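Local coordinates for Blr6230 protein (Bradyrhizobium diazoefficiens USDA 110, PDB 5NGG) that is a zinc-dependent subclass B3 metallo-beta-lactamase, probably hydrolysing the beta-lactam ring of antibiotics, at residues I47-T52 against Y246-K251. Residues are numbered along the deposited sequence; the frame is centred on the assembly and turned at random.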
loop_
_atom_site.group_PDB
_atom_site.type_symbol
_atom_site.label_atom_id
_atom_site.label_comp_id
_atom_site.label_asym_id
_atom_site.label_seq_id
_atom_site.Cartn_x
_atom_site.Cartn_y
_atom_site.Cartn_z
ATOM N N ILE A 47 2.613 13.849 -6.407
ATOM C CA ILE A 47 2.379 12.854 -5.355
ATOM C C ILE A 47 2.538 13.533 -3.991
ATOM O O ILE A 47 3.607 14.088 -3.694
ATOM C CB ILE A 47 3.324 11.646 -5.451
ATOM C CG1 ILE A 47 3.201 10.933 -6.795
ATOM C CG2 ILE A 47 3.053 10.688 -4.290
ATOM C CD1 ILE A 47 4.236 9.870 -7.034
ATOM N N TYR A 48 1.486 13.426 -3.176
ATOM C CA TYR A 48 1.423 14.081 -1.868
ATOM C C TYR A 48 1.168 13.012 -0.796
ATOM O O TYR A 48 0.307 12.141 -0.973
ATOM C CB TYR A 48 0.286 15.118 -1.804
ATOM C CG TYR A 48 0.440 16.250 -2.798
ATOM C CD1 TYR A 48 0.176 16.064 -4.152
ATOM C CD2 TYR A 48 0.900 17.507 -2.389
ATOM C CE1 TYR A 48 0.361 17.086 -5.072
ATOM C CE2 TYR A 48 1.071 18.539 -3.305
ATOM C CZ TYR A 48 0.800 18.325 -4.635
ATOM O OH TYR A 48 0.989 19.344 -5.554
ATOM N N TYR A 49 1.899 13.095 0.315
ATOM C CA TYR A 49 1.708 12.188 1.457
ATOM C C TYR A 49 0.646 12.766 2.375
ATOM O O TYR A 49 0.768 13.916 2.792
ATOM C CB TYR A 49 3.037 12.036 2.220
ATOM C CG TYR A 49 2.999 10.979 3.294
ATOM C CD1 TYR A 49 2.494 11.252 4.570
ATOM C CD2 TYR A 49 3.459 9.701 3.049
ATOM C CE1 TYR A 49 2.433 10.277 5.565
ATOM C CE2 TYR A 49 3.412 8.720 4.051
ATOM C CZ TYR A 49 2.890 8.995 5.296
ATOM O OH TYR A 49 2.870 7.970 6.210
ATOM N N VAL A 50 -0.396 11.982 2.692
ATOM C CA VAL A 50 -1.504 12.389 3.574
ATOM C C VAL A 50 -1.809 11.323 4.634
ATOM O O VAL A 50 -2.891 11.321 5.237
ATOM C CB VAL A 50 -2.784 12.771 2.787
ATOM C CG1 VAL A 50 -2.538 13.985 1.906
ATOM C CG2 VAL A 50 -3.284 11.606 1.948
ATOM N N GLY A 51 -0.859 10.412 4.873
ATOM C CA GLY A 51 -1.072 9.315 5.827
ATOM C C GLY A 51 -0.763 9.697 7.268
ATOM O O GLY A 51 -0.715 10.873 7.662
ATOM N N THR A 52 -0.583 8.661 8.075
ATOM C CA THR A 52 -0.295 8.789 9.493
ATOM C C THR A 52 1.201 8.552 9.694
ATOM O O THR A 52 1.960 8.350 8.744
ATOM C CB THR A 52 -1.139 7.798 10.318
ATOM O OG1 THR A 52 -0.650 6.490 10.061
ATOM C CG2 THR A 52 -2.627 7.884 9.971
ATOM N N TYR A 246 10.207 2.579 3.019
ATOM C CA TYR A 246 11.116 3.441 2.288
ATOM C C TYR A 246 11.747 4.519 3.156
ATOM O O TYR A 246 12.291 5.473 2.628
ATOM C CB TYR A 246 10.432 4.014 1.035
ATOM C CG TYR A 246 9.210 4.849 1.293
ATOM C CD1 TYR A 246 7.979 4.255 1.569
ATOM C CD2 TYR A 246 9.263 6.241 1.264
ATOM C CE1 TYR A 246 6.849 5.017 1.804
ATOM C CE2 TYR A 246 8.117 7.007 1.469
ATOM C CZ TYR A 246 6.909 6.401 1.763
ATOM O OH TYR A 246 5.788 7.179 1.964
ATOM N N GLY A 247 11.720 4.370 4.474
ATOM C CA GLY A 247 12.369 5.327 5.348
ATOM C C GLY A 247 11.857 6.739 5.123
ATOM O O GLY A 247 12.630 7.673 5.001
ATOM N N MET A 248 10.531 6.877 5.115
ATOM C CA MET A 248 9.899 8.145 4.763
ATOM C C MET A 248 10.346 9.328 5.624
ATOM O O MET A 248 10.677 10.383 5.090
ATOM C CB MET A 248 8.373 8.000 4.845
ATOM C CG MET A 248 7.589 9.242 4.424
ATOM S SD MET A 248 7.313 10.454 5.734
ATOM C CE MET A 248 6.131 9.570 6.755
ATOM N N GLN A 249 10.355 9.147 6.943
ATOM C CA GLN A 249 10.542 10.275 7.837
ATOM C C GLN A 249 11.954 10.842 7.666
ATOM O O GLN A 249 12.177 12.059 7.691
ATOM C CB GLN A 249 10.237 9.831 9.286
ATOM C CG GLN A 249 8.781 9.434 9.556
ATOM C CD GLN A 249 8.418 7.940 9.340
ATOM O OE1 GLN A 249 9.011 7.214 8.471
ATOM N NE2 GLN A 249 7.384 7.477 10.090
ATOM N N ALA A 250 12.927 9.960 7.535
ATOM C CA ALA A 250 14.319 10.383 7.337
ATOM C C ALA A 250 14.502 11.149 6.035
ATOM O O ALA A 250 15.270 12.112 5.972
ATOM C CB ALA A 250 15.253 9.187 7.404
ATOM N N LYS A 251 13.816 10.719 4.987
ATOM C CA LYS A 251 13.860 11.432 3.708
ATOM C C LYS A 251 13.170 12.793 3.776
ATOM O O LYS A 251 13.696 13.783 3.275
ATOM C CB LYS A 251 13.258 10.588 2.608
ATOM C CG LYS A 251 14.143 9.443 2.159
ATOM C CD LYS A 251 13.366 8.401 1.375
ATOM C CE LYS A 251 14.236 7.359 0.705
ATOM N NZ LYS A 251 13.365 6.261 0.198
#
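The ring of Y49 carries the methyl end of M248 over one face and meets the hydroxyl of Y246 at its edge. The methyl carbon M248 CE stands 4.0 Å from the ring centroid, 28° off the normal, as a CH-pi contact. It is displaced toward the hydroxyl end of the ring, with Y49 CZ as its closest atom at 3.6 Å. M248 SD lies 4.6 Å from the same centroid, which makes this a Met-aromatic contact. The M248 chain is bent at chi2 and chi3, and the bends bring its end against the ring.

Near the ring plane, Y246 OH sits 3.5 Å from Y49 CE2. This is a van der Waals approach. The Y246 hydroxyl has its polar partner in Y58 OH, on strand 58-62.

The contact lies in the alpha-beta/beta-alpha sandwich of the metallo-beta-lactamase superfamily. It joins strand 47-49, in the N-terminal sheet, to the start of helix 248-253, with G247 at the N-cap. Segment 246-251 follows closely on the zinc ligand H242, and the Y246 side chain is about 7 Å from that of H242. The Y49 side chain is about 11 Å from a bound zinc ion.

The far end of the Y49 ring is fixed in its own segment. Y49 OH donates to T52 O at 2.7 Å, with a C=O...donor angle of 161°. That oxygen lies in the ring plane. F41 of the adjacent strand also packs on Y49, its ring tilted by about 15°, and touches M248 as well. Within segment 246-251, K251 NZ donates to Y246 O at 2.8 Å.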